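Local coordinates for protein ComZ (Thermus thermophilus, PDB 6QVI) that is a competence-associated pilin, probably at the pilus tip, where it is thought to act as a receptor for DNA during natural transformation, at residues F180-R185 / Q226-N232; G152-G158 / Q490-Y496; A210-Q215 / V234-G240. One frame throughout, in Å; residues are numbered along the deposited sequence.

Contact 1: F180-R185 / Q226-N232; sequences FALYNR and QIGEPNN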
ATOM      1  N   PHE A 180      -0.015  11.490  20.811  1.00 96.15           N
ATOM      2  CA  PHE A 180      -0.080  11.085  19.408  1.00 86.33           C
ATOM      3  C   PHE A 180       1.059  11.761  18.656  1.00 81.12           C
ATOM      4  O   PHE A 180       1.181  12.990  18.683  1.00 81.36           O
ATOM      5  CB  PHE A 180      -1.443  11.484  18.828  1.00 82.02           C
ATOM      6  CG  PHE A 180      -1.660  11.109  17.389  1.00 86.54           C
ATOM      7  CD1 PHE A 180      -1.070  11.809  16.347  1.00 91.58           C
ATOM      8  CD2 PHE A 180      -2.518  10.070  17.075  1.00 80.48           C
ATOM      9  CE1 PHE A 180      -1.320  11.444  15.007  1.00 84.67           C
ATOM     10  CE2 PHE A 180      -2.765   9.711  15.770  1.00 81.54           C
ATOM     11  CZ  PHE A 180      -2.165  10.410  14.727  1.00 81.75           C
ATOM     12  N   ALA A 181       1.863  10.960  17.963  1.00 75.63           N
ATOM     13  CA  ALA A 181       2.967  11.476  17.175  1.00 74.15           C
ATOM     14  C   ALA A 181       3.014  10.667  15.901  1.00 77.09           C
ATOM     15  O   ALA A 181       2.943   9.429  15.941  1.00 77.77           O
ATOM     16  CB  ALA A 181       4.317  11.378  17.910  1.00 68.16           C
ATOM     17  N   LEU A 182       3.223  11.373  14.788  1.00 76.74           N
ATOM     18  CA  LEU A 182       3.230  10.776  13.459  1.00 68.95           C
ATOM     19  C   LEU A 182       4.468  11.307  12.764  1.00 70.85           C
ATOM     20  O   LEU A 182       4.589  12.513  12.530  1.00 69.95           O
ATOM     21  CB  LEU A 182       1.950  11.131  12.702  1.00 67.70           C
ATOM     22  CG  LEU A 182       1.521  10.392  11.427  1.00 67.58           C
ATOM     23  CD1 LEU A 182       0.141  10.866  11.031  1.00 59.15           C
ATOM     24  CD2 LEU A 182       2.492  10.688  10.292  1.00 73.91           C
ATOM     25  N   TYR A 183       5.397  10.410  12.461  1.00 74.96           N
ATOM     26  CA  TYR A 183       6.680  10.787  11.899  1.00 73.19           C
ATOM     27  C   TYR A 183       6.849  10.220  10.500  1.00 73.77           C
ATOM     28  O   TYR A 183       6.180   9.257  10.104  1.00 68.36           O
ATOM     29  CB  TYR A 183       7.809  10.310  12.818  1.00 74.96           C
ATOM     30  CG  TYR A 183       7.724  10.868  14.226  1.00 78.01           C
ATOM     31  CD1 TYR A 183       7.055  12.064  14.473  1.00 85.91           C
ATOM     32  CD2 TYR A 183       8.286  10.183  15.316  1.00 82.98           C
ATOM     33  CE1 TYR A 183       6.977  12.593  15.751  1.00 92.34           C
ATOM     34  CE2 TYR A 183       8.200  10.700  16.613  1.00 84.18           C
ATOM     35  CZ  TYR A 183       7.541  11.901  16.817  1.00 85.93           C
ATOM     36  OH  TYR A 183       7.439  12.450  18.070  1.00 81.58           O
ATOM     37  N   ASN A 184       7.815  10.790   9.775  1.00 87.36           N
ATOM     38  CA  ASN A 184       8.066  10.386   8.398  1.00 92.81           C
ATOM     39  C   ASN A 184       9.467   9.827   8.230  1.00 94.78           C
ATOM     40  O   ASN A 184      10.042   9.858   7.137  1.00 89.91           O
ATOM     41  CB  ASN A 184       7.782  11.502   7.400  1.00 96.28           C
ATOM     42  CG  ASN A 184       7.897  11.010   5.986  1.00103.88           C
ATOM     43  OD1 ASN A 184       6.980  10.371   5.465  1.00100.52           O
ATOM     44  ND2 ASN A 184       9.031  11.300   5.346  1.00111.66           N
ATOM     45  N   ARG A 185      10.028   9.325   9.315  1.00 98.48           N
ATOM     46  CA  ARG A 185      11.229   8.521   9.213  1.00102.97           C
ATOM     47  C   ARG A 185      11.303   7.604  10.421  1.00104.30           C
ATOM     48  O   ARG A 185      10.572   7.769  11.403  1.00106.68           O
ATOM     49  CB  ARG A 185      12.453   9.431   9.089  1.00106.29           C
ATOM     50  CG  ARG A 185      12.426  10.573  10.087  1.00109.14           C
ATOM     51  CD  ARG A 185      13.778  10.890  10.661  1.00119.76           C
ATOM     52  NE  ARG A 185      14.048  10.025  11.804  1.00123.98           N
ATOM     53  CZ  ARG A 185      15.250   9.554  12.104  1.00125.35           C
ATOM     54  NH1 ARG A 185      16.291   9.871  11.336  1.00129.41           N
ATOM     55  NH2 ARG A 185      15.409   8.768  13.161  1.00120.80           N
ATOM     56  N   GLN A 226       2.122  15.737  17.385  1.00 87.05           N
ATOM     57  CA  GLN A 226       3.197  16.009  16.440  1.00 92.02           C
ATOM     58  C   GLN A 226       2.899  15.244  15.149  1.00 91.05           C
ATOM     59  O   GLN A 226       3.073  14.023  15.057  1.00 92.22           O
ATOM     60  CB  GLN A 226       4.525  15.634  17.085  1.00102.70           C
ATOM     61  CG  GLN A 226       5.768  16.144  16.431  1.00108.95           C
ATOM     62  CD  GLN A 226       6.993  15.791  17.258  1.00118.82           C
ATOM     63  OE1 GLN A 226       6.870  15.246  18.366  1.00120.05           O
ATOM     64  NE2 GLN A 226       8.170  16.196  16.783  1.00126.46           N
ATOM     65  N   ILE A 227       2.411  15.974  14.159  1.00 90.05           N
ATOM     66  CA  ILE A 227       2.194  15.439  12.825  1.00 84.12           C
ATOM     67  C   ILE A 227       3.392  15.950  12.040  1.00 84.55           C
ATOM     68  O   ILE A 227       3.428  17.091  11.595  1.00 93.44           O
ATOM     69  CB  ILE A 227       0.856  15.876  12.239  1.00 76.63           C
ATOM     70  CG1 ILE A 227      -0.286  15.243  13.045  1.00 77.97           C
ATOM     71  CG2 ILE A 227       0.764  15.454  10.804  1.00 76.23           C
ATOM     72  CD1 ILE A 227      -1.642  15.875  12.805  1.00 80.26           C
ATOM     73  N   GLY A 228       4.418  15.119  11.943  1.00 80.06           N
ATOM     74  CA  GLY A 228       5.646  15.510  11.299  1.00 80.26           C
ATOM     75  C   GLY A 228       6.511  16.291  12.265  1.00 92.32           C
ATOM     76  O   GLY A 228       6.079  16.738  13.332  1.00 94.35           O
ATOM     77  N   GLU A 229       7.761  16.481  11.864  1.00 96.56           N
ATOM     78  CA  GLU A 229       8.735  17.239  12.617  1.00 96.45           C
ATOM     79  C   GLU A 229       9.184  18.433  11.790  1.00 95.45           C
ATOM     80  O   GLU A 229       9.156  18.370  10.558  1.00 90.29           O
ATOM     81  CB  GLU A 229       9.951  16.382  12.985  1.00110.07           C
ATOM     82  CG  GLU A 229       9.717  15.443  14.152  1.00118.76           C
ATOM     83  CD  GLU A 229      10.828  14.426  14.320  1.00126.27           C
ATOM     84  OE1 GLU A 229      11.240  13.827  13.302  1.00130.76           O
ATOM     85  OE2 GLU A 229      11.313  14.254  15.465  1.00127.44           O
ATOM     86  N   PRO A 230       9.600  19.537  12.435  1.00 99.79           N
ATOM     87  CA  PRO A 230      10.099  20.684  11.666  1.00103.04           C
ATOM     88  C   PRO A 230      11.112  20.285  10.609  1.00107.20           C
ATOM     89  O   PRO A 230      11.029  20.759   9.465  1.00 95.49           O
ATOM     90  CB  PRO A 230      10.724  21.557  12.760  1.00101.59           C
ATOM     91  CG  PRO A 230       9.906  21.262  13.973  1.00 93.05           C
ATOM     92  CD  PRO A 230       9.587  19.821  13.883  1.00 96.42           C
ATOM     93  N   ASN A 231      12.034  19.381  10.959  1.00116.31           N
ATOM     94  CA  ASN A 231      13.060  18.864  10.059  1.00130.78           C
ATOM     95  C   ASN A 231      12.439  18.000   8.963  1.00128.82           C
ATOM     96  O   ASN A 231      12.353  18.412   7.803  1.00125.49           O
ATOM     97  CB  ASN A 231      14.098  18.080  10.891  1.00138.97           C
ATOM     98  CG  ASN A 231      15.181  17.392  10.050  1.00145.56           C
ATOM     99  OD1 ASN A 231      14.929  16.879   8.955  1.00147.07           O
ATOM    100  ND2 ASN A 231      16.401  17.356  10.593  1.00147.50           N
ATOM    101  N   ASN A 232      12.018  16.800   9.312  1.00128.81           N
ATOM    102  CA  ASN A 232      11.428  15.870   8.355  1.00123.15           C
ATOM    103  C   ASN A 232       9.933  15.777   8.635  1.00117.82           C
ATOM    104  O   ASN A 232       9.524  15.167   9.631  1.00122.94           O
ATOM    105  CB  ASN A 232      12.122  14.514   8.463  1.00113.54           C
ATOM    106  CG  ASN A 232      11.683  13.560   7.395  1.00105.04           C
ATOM    107  OD1 ASN A 232      10.821  13.886   6.575  1.00103.16           O
ATOM    108  ND2 ASN A 232      12.330  12.401   7.338  1.00105.89           N
TER
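Three backbone hydrogen bonds knit Phe-180, Leu-182, Gln-226 and Gly-228 into a short parallel ladder, with Ala-181 beside Gln-226 and Leu-182 beside Ile-227. Gln-226 N donates to Phe-180 O, Leu-182 N to Gln-226 O at 2.7 Å, and Gly-228 N to Leu-182 O at 2.7 Å. After that last rung the chain bends away at a positive phi of 82°, a value natural to glycine.

Among the polar side chains, Tyr-183 and Gln-226 make the main link. The tyrosine OH donates to Gln-226 OE1 at 2.9 Å, arriving from well above the amide plane rather than within it. Gln-226 CG, anti to its own backbone N (chi1 -165°), starts an extended chain that runs along the edge of the Tyr-183 ring near CE1, and amide and ring are steeply inclined. Over one face of this ring lies the Glu-229 carboxylate carbon. Farther along, Asn-184 ND2 makes a weak bond to Asn-232 OD1 at 3.4 Å; Asn-184 is held more firmly from outside, its OD1 accepting from Ala-210 N and its ND2 donating to the Asp-207 carboxylate. Arg-185 lays its carbon chain against the other amide, CG 3.3 Å from Asn-232 ND2.

Apolar contact is looser: Phe-180 CE1 comes within 4.4 Å of Ile-227 CG1.

The mixture is consistent with neighbouring coils of a beta-solenoid. Backbone bonds set the register, whereas neutral amides and a hydroxyl carry the polar side-chain links between these two segments, the glutamine being long enough to reach the tyrosine OH.

Contact 2: G152-G158 / Q490-Y496; sequences GGATIRG and QKAEVVY
Glu-493 and Arg-157 project from the same face of two parallel strands, and their side chains meet through carbon rather than through a salt bridge. The glutamate is extended, with CG anti to the backbone N (chi1 157°), and its OE2 lies 3.2 Å from Arg-157 CD; Arg-157 NH1 is 4.1 Å from Glu-493 OE2, beyond a salt bridge, though the opposite charges probably still attract. The bend of the arginine at chi3 (75°) turns its guanidinium so that NE bonds to Arg-185 O, while Glu-493 OE2 finds its hydrogen-bond partner in Tyr-191 OH. Thr-155 also stands beside the glutamate, its OG1 3.6 Å from Glu-493 CD. The threonine methyl CG2 packs instead on Lys-491 CB at 3.9 Å, and the lysine stretches its amine outward. Were Glu-493 shortened to an alanine, the Tyr-191 hydroxyl would probably lose this acceptor and Arg-157 would be left without this carboxylate close by.

Strands 153-157 and 491-496, their directions 25° apart, fit the parallel stacking of a beta-solenoid, here between coils far apart in sequence. Thr-155 N bonds to Ala-492 O, Val-494 N to Thr-155 O, and Arg-157 N to Val-494 O at 2.8 Å. Beyond them, Tyr-496 N donates to Arg-157 O, also at 2.8 Å.

Ala-154, Ala-492, Ile-156 and Val-494 occupy the opposite face, small or branched and apolar as a buried side demands; Val-494 touches Phe-475 of strand 474-478. At the far end Gly-158 leaves room for Tyr-496 CB, which lies 4.0 Å from Gly-158 CA.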
ATOM      1  N   GLY A 152      -5.985   5.805  22.410  1.00101.42           N
ATOM      2  CA  GLY A 152      -4.838   5.507  23.214  1.00 98.21           C
ATOM      3  C   GLY A 152      -3.620   5.954  22.493  1.00 85.60           C
ATOM      4  O   GLY A 152      -3.601   6.030  21.303  1.00 87.20           O
ATOM      5  N   GLY A 153      -2.567   6.180  23.233  1.00 89.24           N
ATOM      6  CA  GLY A 153      -1.342   6.672  22.681  1.00 87.89           C
ATOM      7  C   GLY A 153      -0.753   5.935  21.543  1.00 82.47           C
ATOM      8  O   GLY A 153      -0.853   4.741  21.438  1.00 87.67           O
ATOM      9  N   ALA A 154      -0.037   6.667  20.723  1.00 78.44           N
ATOM     10  CA  ALA A 154       0.556   6.057  19.558  1.00 75.69           C
ATOM     11  C   ALA A 154       1.679   6.938  19.055  1.00 76.00           C
ATOM     12  O   ALA A 154       1.588   8.172  19.116  1.00 77.07           O
ATOM     13  CB  ALA A 154      -0.481   5.880  18.456  1.00 71.64           C
ATOM     14  N   THR A 155       2.663   6.308  18.468  1.00 73.87           N
ATOM     15  CA  THR A 155       3.720   6.993  17.794  1.00 84.12           C
ATOM     16  C   THR A 155       3.731   6.177  16.528  1.00 82.39           C
ATOM     17  O   THR A 155       4.065   5.030  16.553  1.00 80.41           O
ATOM     18  CB  THR A 155       5.048   6.996  18.539  1.00 82.76           C
ATOM     19  OG1 THR A 155       6.049   6.360  17.756  1.00 84.36           O
ATOM     20  CG2 THR A 155       4.926   6.310  19.811  1.00 91.59           C
ATOM     21  N   ILE A 156       3.394   6.803  15.418  1.00 75.32           N
ATOM     22  CA  ILE A 156       3.195   6.131  14.136  1.00 74.11           C
ATOM     23  C   ILE A 156       4.258   6.648  13.183  1.00 76.63           C
ATOM     24  O   ILE A 156       4.233   7.827  12.793  1.00 81.29           O
ATOM     25  CB  ILE A 156       1.794   6.375  13.541  1.00 69.27           C
ATOM     26  CG1 ILE A 156       0.663   5.890  14.440  1.00 69.04           C
ATOM     27  CG2 ILE A 156       1.673   5.801  12.132  1.00 65.24           C
ATOM     28  CD1 ILE A 156      -0.110   7.047  15.060  1.00 71.02           C
ATOM     29  N   ARG A 157       5.176   5.777  12.771  1.00 71.16           N
ATOM     30  CA  ARG A 157       6.181   6.200  11.802  1.00 76.36           C
ATOM     31  C   ARG A 157       5.660   5.753  10.437  1.00 76.97           C
ATOM     32  O   ARG A 157       5.866   4.618   9.992  1.00 80.13           O
ATOM     33  CB  ARG A 157       7.542   5.634  12.187  1.00 73.41           C
ATOM     34  CG  ARG A 157       7.657   5.678  13.681  1.00 78.63           C
ATOM     35  CD  ARG A 157       9.048   5.627  14.207  1.00 78.63           C
ATOM     36  NE  ARG A 157       9.653   6.920  13.983  1.00 76.07           N
ATOM     37  CZ  ARG A 157      10.477   7.493  14.842  1.00 82.19           C
ATOM     38  NH1 ARG A 157      10.776   6.869  15.973  1.00 80.67           N
ATOM     39  NH2 ARG A 157      10.993   8.686  14.574  1.00 90.99           N
ATOM     40  N   GLY A 158       4.953   6.671   9.778  1.00 68.46           N
ATOM     41  CA  GLY A 158       4.291   6.394   8.521  1.00 73.78           C
ATOM     42  C   GLY A 158       2.944   7.088   8.432  1.00 71.36           C
ATOM     43  O   GLY A 158       2.541   7.808   9.356  1.00 60.98           O
ATOM     44  N   GLN A 490      -0.539   5.742  27.588  1.00133.93           N
ATOM     45  CA  GLN A 490       0.829   5.582  27.132  1.00125.18           C
ATOM     46  C   GLN A 490       0.803   5.181  25.685  1.00111.74           C
ATOM     47  O   GLN A 490      -0.215   4.918  25.113  1.00 98.05           O
ATOM     48  CB  GLN A 490       1.777   4.740  27.972  1.00126.10           C
ATOM     49  CG  GLN A 490       2.252   5.398  29.239  1.00132.66           C
ATOM     50  CD  GLN A 490       2.918   4.418  30.173  1.00141.18           C
ATOM     51  OE1 GLN A 490       2.260   3.829  31.021  1.00147.45           O
ATOM     52  NE2 GLN A 490       4.221   4.228  30.018  1.00140.47           N
ATOM     53  N   LYS A 491       1.967   4.970  25.159  1.00 99.01           N
ATOM     54  CA  LYS A 491       2.113   4.906  23.719  1.00 90.35           C
ATOM     55  C   LYS A 491       2.549   3.519  23.278  1.00 85.68           C
ATOM     56  O   LYS A 491       3.509   2.956  23.821  1.00 89.57           O
ATOM     57  CB  LYS A 491       3.147   5.953  23.274  1.00 89.48           C
ATOM     58  CG  LYS A 491       2.733   7.380  23.673  1.00 94.89           C
ATOM     59  CD  LYS A 491       3.723   8.471  23.232  1.00 99.15           C
ATOM     60  CE  LYS A 491       3.150   9.894  23.375  1.00 90.82           C
ATOM     61  NZ  LYS A 491       4.065  10.917  22.775  1.00 90.13           N
ATOM     62  N   ALA A 492       1.843   2.983  22.291  1.00 74.84           N
ATOM     63  CA  ALA A 492       2.326   1.910  21.444  1.00 67.07           C
ATOM     64  C   ALA A 492       2.805   2.520  20.133  1.00 67.15           C
ATOM     65  O   ALA A 492       2.533   3.683  19.845  1.00 71.30           O
ATOM     66  CB  ALA A 492       1.234   0.878  21.199  1.00 60.50           C
ATOM     67  N   GLU A 493       3.552   1.746  19.341  1.00 62.75           N
ATOM     68  CA  GLU A 493       4.153   2.313  18.140  1.00 69.20           C
ATOM     69  C   GLU A 493       4.005   1.391  16.934  1.00 74.62           C
ATOM     70  O   GLU A 493       4.098   0.169  17.048  1.00 82.10           O
ATOM     71  CB  GLU A 493       5.630   2.696  18.408  1.00 83.25           C
ATOM     72  CG  GLU A 493       6.512   2.780  17.151  1.00100.71           C
ATOM     73  CD  GLU A 493       7.908   3.341  17.406  1.00108.61           C
ATOM     74  OE1 GLU A 493       8.216   3.774  18.538  1.00111.13           O
ATOM     75  OE2 GLU A 493       8.681   3.420  16.433  1.00112.86           O
ATOM     76  N   VAL A 494       3.791   1.986  15.765  1.00 73.94           N
ATOM     77  CA  VAL A 494       3.695   1.243  14.522  1.00 73.40           C
ATOM     78  C   VAL A 494       4.711   1.825  13.561  1.00 78.19           C
ATOM     79  O   VAL A 494       4.763   3.045  13.365  1.00 89.86           O
ATOM     80  CB  VAL A 494       2.286   1.279  13.890  1.00 66.21           C
ATOM     81  CG1 VAL A 494       2.243   0.359  12.650  1.00 57.60           C
ATOM     82  CG2 VAL A 494       1.180   0.906  14.895  1.00 62.12           C
ATOM     83  N   VAL A 495       5.489   0.961  12.928  1.00 65.76           N
ATOM     84  CA  VAL A 495       6.543   1.412  12.048  1.00 66.47           C
ATOM     85  C   VAL A 495       6.228   0.906  10.657  1.00 71.27           C
ATOM     86  O   VAL A 495       6.245  -0.305  10.404  1.00 73.52           O
ATOM     87  CB  VAL A 495       7.910   0.930  12.527  1.00 68.51           C
ATOM     88  CG1 VAL A 495       9.007   1.345  11.556  1.00 69.92           C
ATOM     89  CG2 VAL A 495       8.165   1.511  13.920  1.00 68.59           C
ATOM     90  N   TYR A 496       5.902   1.827   9.761  1.00 73.62           N
ATOM     91  CA  TYR A 496       5.528   1.409   8.429  1.00 77.14           C
ATOM     92  C   TYR A 496       6.776   1.001   7.669  1.00 80.50           C
ATOM     93  O   TYR A 496       7.704   1.797   7.506  1.00 98.60           O
ATOM     94  CB  TYR A 496       4.764   2.507   7.712  1.00 78.02           C
ATOM     95  CG  TYR A 496       4.562   2.184   6.253  1.00 83.31           C
ATOM     96  CD1 TYR A 496       4.658   3.165   5.295  1.00 76.47           C
ATOM     97  CD2 TYR A 496       4.181   0.909   5.845  1.00 86.65           C
ATOM     98  CE1 TYR A 496       4.451   2.880   3.978  1.00 81.30           C
ATOM     99  CE2 TYR A 496       3.979   0.613   4.504  1.00 85.19           C
ATOM    100  CZ  TYR A 496       4.113   1.605   3.580  1.00 86.24           C
ATOM    101  OH  TYR A 496       3.916   1.325   2.245  1.00 92.45           O
TER

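Contact 3: A210-Q215 / V234-G240; sequences ASLRVQ and VKGVFVG
Strands 212-214 and 237-239 run parallel, 7° apart in direction and 4.7 Å apart at their closest, pairing Leu-212 with Val-237, Arg-213 with Phe-238 and Val-214 with Val-239 in a ladder of five backbone hydrogen bonds that starts at Lys-235 N on Ala-210 O, ahead of the strands, and ends at Gly-240 N on Val-214 O.

On one face the paired side chains are all aliphatic, the type that suits a buried wall. Val-214 and Val-239 stand side by side, pointing the same way, and both methyls of Val-239, CG1 and CG2, lie 4.0 Å from Val-214 CB. Leu-212 CB meets Val-237 CG1 at 4.3 Å. This face turns to what is probably the interior of the coil, where Ile-219 touches Leu-212, Val-214 and Val-239. Ahead of the strands, Val-234, with CG2 anti to its backbone N, brings that methyl to 3.7 Å from Ala-210 CB, and the small alanine accepts it.

Arg-213 and Phe-238 share the other face and also run alongside each other. The methylene CG of Arg-213 sits at the edge of the phenyl ring, 4.0 Å from Phe-238 CD1, with guanidinium and ring planes 32° apart. Gly-236 C lies over one face of the ring, toward its rim; with a positive phi of 115°, that residue has a backbone shape that favours glycine. The charged end of Arg-213 forms a salt bridge with Asp-269.

The chemistry thus differs by face: branched aliphatics fill one side, while on the other an arginine spends its carbon chain on an aromatic ring and its charge on an aspartate, linking what are probably adjacent coils.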
ATOM      1  N   ALA A 210       4.893   9.630   4.322  1.00 87.96           N
ATOM      2  CA  ALA A 210       3.779   9.713   5.257  1.00 88.13           C
ATOM      3  C   ALA A 210       2.814  10.827   4.886  1.00 85.76           C
ATOM      4  O   ALA A 210       3.187  11.831   4.298  1.00 85.55           O
ATOM      5  CB  ALA A 210       4.273   9.966   6.675  1.00 84.45           C
ATOM      6  N   SER A 211       1.562  10.663   5.298  1.00 89.66           N
ATOM      7  CA  SER A 211       0.539  11.682   5.088  1.00 88.24           C
ATOM      8  C   SER A 211      -0.607  11.344   6.016  1.00 79.94           C
ATOM      9  O   SER A 211      -0.745  10.202   6.459  1.00 81.07           O
ATOM     10  CB  SER A 211       0.060  11.774   3.629  1.00 97.67           C
ATOM     11  OG  SER A 211      -0.104  10.492   3.060  1.00105.71           O
ATOM     12  N   LEU A 212      -1.436  12.339   6.291  1.00 64.97           N
ATOM     13  CA  LEU A 212      -2.660  12.138   7.053  1.00 63.60           C
ATOM     14  C   LEU A 212      -3.850  12.389   6.148  1.00 62.82           C
ATOM     15  O   LEU A 212      -4.105  13.527   5.768  1.00 69.81           O
ATOM     16  CB  LEU A 212      -2.694  13.070   8.263  1.00 65.55           C
ATOM     17  CG  LEU A 212      -3.864  13.023   9.242  1.00 60.90           C
ATOM     18  CD1 LEU A 212      -4.313  11.639   9.411  1.00 50.11           C
ATOM     19  CD2 LEU A 212      -3.505  13.645  10.588  1.00 55.91           C
ATOM     20  N   ARG A 213      -4.608  11.347   5.846  1.00 53.54           N
ATOM     21  CA  ARG A 213      -5.785  11.483   5.011  1.00 59.33           C
ATOM     22  C   ARG A 213      -7.002  11.003   5.785  1.00 56.84           C
ATOM     23  O   ARG A 213      -6.992   9.909   6.367  1.00 66.07           O
ATOM     24  CB  ARG A 213      -5.656  10.698   3.699  1.00 67.18           C
ATOM     25  CG  ARG A 213      -4.551  11.186   2.760  1.00 77.00           C
ATOM     26  CD  ARG A 213      -4.678  10.609   1.342  1.00 74.05           C
ATOM     27  NE  ARG A 213      -3.404  10.066   0.881  1.00 77.37           N
ATOM     28  CZ  ARG A 213      -2.753  10.479  -0.199  1.00 96.03           C
ATOM     29  NH1 ARG A 213      -3.253  11.457  -0.938  1.00104.20           N
ATOM     30  NH2 ARG A 213      -1.600   9.914  -0.541  1.00102.77           N
ATOM     31  N   VAL A 214      -8.057  11.769   5.713  1.00 55.99           N
ATOM     32  CA  VAL A 214      -9.272  11.406   6.341  1.00 52.83           C
ATOM     33  C   VAL A 214     -10.335  11.701   5.351  1.00 51.38           C
ATOM     34  O   VAL A 214     -10.636  12.822   5.117  1.00 51.88           O
ATOM     35  CB  VAL A 214      -9.529  12.248   7.555  1.00 54.45           C
ATOM     36  CG1 VAL A 214     -10.956  12.095   7.975  1.00 55.12           C
ATOM     37  CG2 VAL A 214      -8.609  11.845   8.661  1.00 49.13           C
ATOM     38  N   GLN A 215     -10.913  10.681   4.771  1.00 50.66           N
ATOM     39  CA  GLN A 215     -11.926  10.892   3.788  1.00 54.48           C
ATOM     40  C   GLN A 215     -13.212  11.478   4.278  1.00 64.80           C
ATOM     41  O   GLN A 215     -13.778  12.292   3.609  1.00 76.69           O
ATOM     42  CB  GLN A 215     -12.221   9.621   3.048  1.00 59.05           C
ATOM     43  CG  GLN A 215     -13.522   9.710   2.310  1.00 61.90           C
ATOM     44  CD  GLN A 215     -13.800   8.501   1.478  1.00 72.12           C
ATOM     45  OE1 GLN A 215     -13.223   7.460   1.683  1.00 72.25           O
ATOM     46  NE2 GLN A 215     -14.693   8.638   0.532  1.00 81.08           N
ATOM     47  N   VAL A 234       5.553  15.708   7.347  1.00 94.60           N
ATOM     48  CA  VAL A 234       4.650  14.888   6.588  1.00 87.84           C
ATOM     49  C   VAL A 234       4.314  15.557   5.272  1.00 92.20           C
ATOM     50  O   VAL A 234       4.278  16.794   5.150  1.00 97.45           O
ATOM     51  CB  VAL A 234       3.415  14.581   7.450  1.00 77.58           C
ATOM     52  CG1 VAL A 234       2.458  15.788   7.530  1.00 75.00           C
ATOM     53  CG2 VAL A 234       2.737  13.371   6.971  1.00 77.49           C
ATOM     54  N   LYS A 235       4.095  14.722   4.275  1.00 95.47           N
ATOM     55  CA  LYS A 235       3.869  15.191   2.905  1.00101.09           C
ATOM     56  C   LYS A 235       2.386  15.432   2.650  1.00104.24           C
ATOM     57  O   LYS A 235       1.808  14.926   1.700  1.00109.96           O
ATOM     58  CB  LYS A 235       4.420  14.161   1.910  1.00101.71           C
ATOM     59  CG  LYS A 235       5.919  14.144   1.745  1.00117.74           C
ATOM     60  CD  LYS A 235       6.334  13.445   0.452  1.00126.31           C
ATOM     61  CE  LYS A 235       5.119  13.245  -0.400  1.00132.00           C
ATOM     62  NZ  LYS A 235       5.631  12.909  -1.766  1.00131.80           N
ATOM     63  N   GLY A 236       1.768  16.272   3.476  1.00103.77           N
ATOM     64  CA  GLY A 236       0.367  16.580   3.255  1.00100.91           C
ATOM     65  C   GLY A 236      -0.592  16.113   4.345  1.00 89.37           C
ATOM     66  O   GLY A 236      -0.409  15.074   4.979  1.00 80.58           O
ATOM     67  N   VAL A 237      -1.629  16.914   4.557  1.00 89.31           N
ATOM     68  CA  VAL A 237      -2.683  16.636   5.526  1.00 78.25           C
ATOM     69  C   VAL A 237      -3.987  16.938   4.791  1.00 74.24           C
ATOM     70  O   VAL A 237      -4.379  18.097   4.644  1.00 75.87           O
ATOM     71  CB  VAL A 237      -2.550  17.466   6.804  1.00 57.50           C
ATOM     72  CG1 VAL A 237      -3.731  17.205   7.727  1.00 56.50           C
ATOM     73  CG2 VAL A 237      -1.212  17.206   7.486  1.00 58.39           C
ATOM     74  N   PHE A 238      -4.593  15.909   4.225  1.00 71.34           N
ATOM     75  CA  PHE A 238      -5.809  16.016   3.422  1.00 75.51           C
ATOM     76  C   PHE A 238      -7.025  15.469   4.172  1.00 72.10           C
ATOM     77  O   PHE A 238      -7.269  14.256   4.180  1.00 70.32           O
ATOM     78  CB  PHE A 238      -5.564  15.292   2.108  1.00 74.60           C
ATOM     79  CG  PHE A 238      -4.260  15.657   1.491  1.00 79.50           C
ATOM     80  CD1 PHE A 238      -3.229  14.738   1.407  1.00 81.40           C
ATOM     81  CD2 PHE A 238      -4.049  16.969   1.039  1.00 81.44           C
ATOM     82  CE1 PHE A 238      -2.017  15.101   0.834  1.00 85.79           C
ATOM     83  CE2 PHE A 238      -2.844  17.349   0.461  1.00 75.20           C
ATOM     84  CZ  PHE A 238      -1.822  16.418   0.357  1.00 80.03           C
ATOM     85  N   VAL A 239      -7.849  16.368   4.721  1.00 69.81           N
ATOM     86  CA  VAL A 239      -8.924  15.952   5.621  1.00 68.98           C
ATOM     87  C   VAL A 239     -10.258  16.513   5.164  1.00 54.32           C
ATOM     88  O   VAL A 239     -10.415  17.736   5.072  1.00 56.12           O
ATOM     89  CB  VAL A 239      -8.643  16.391   7.073  1.00 70.17           C
ATOM     90  CG1 VAL A 239      -9.884  16.197   7.959  1.00 63.30           C
ATOM     91  CG2 VAL A 239      -7.459  15.640   7.630  1.00 65.09           C
ATOM     92  N   GLY A 240     -11.238  15.630   4.969  1.00 53.48           N
ATOM     93  CA  GLY A 240     -12.636  16.019   4.795  1.00 68.13           C
ATOM     94  C   GLY A 240     -12.889  16.970   3.625  1.00 76.18           C
ATOM     95  O   GLY A 240     -12.305  16.857   2.544  1.00 56.21           O
TER

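All three contacts probably lie in the beta-solenoid domain, on one side of the chain's centre. Contact 2 brings together segments more than 330 residues apart and encloses the other two along the chain; contacts 1 and 3 interleave, in the order 180-185, 210-215, 226-232, 234-240. Contacts 1 and 2, about 11 Å apart centre to centre, share a sheet in which strand 180-187 lies next to 153-157. Contact 3, centre to centre about 13 Å from contact 1 and 17 Å from contact 2, belongs to another run of parallel strands; Ile-227 of contact 1 packs on its Leu-212 and Val-234. Contacts 1 and 3 tie nearby parts of the chain, while contact 2 sets a late strand beside an early one.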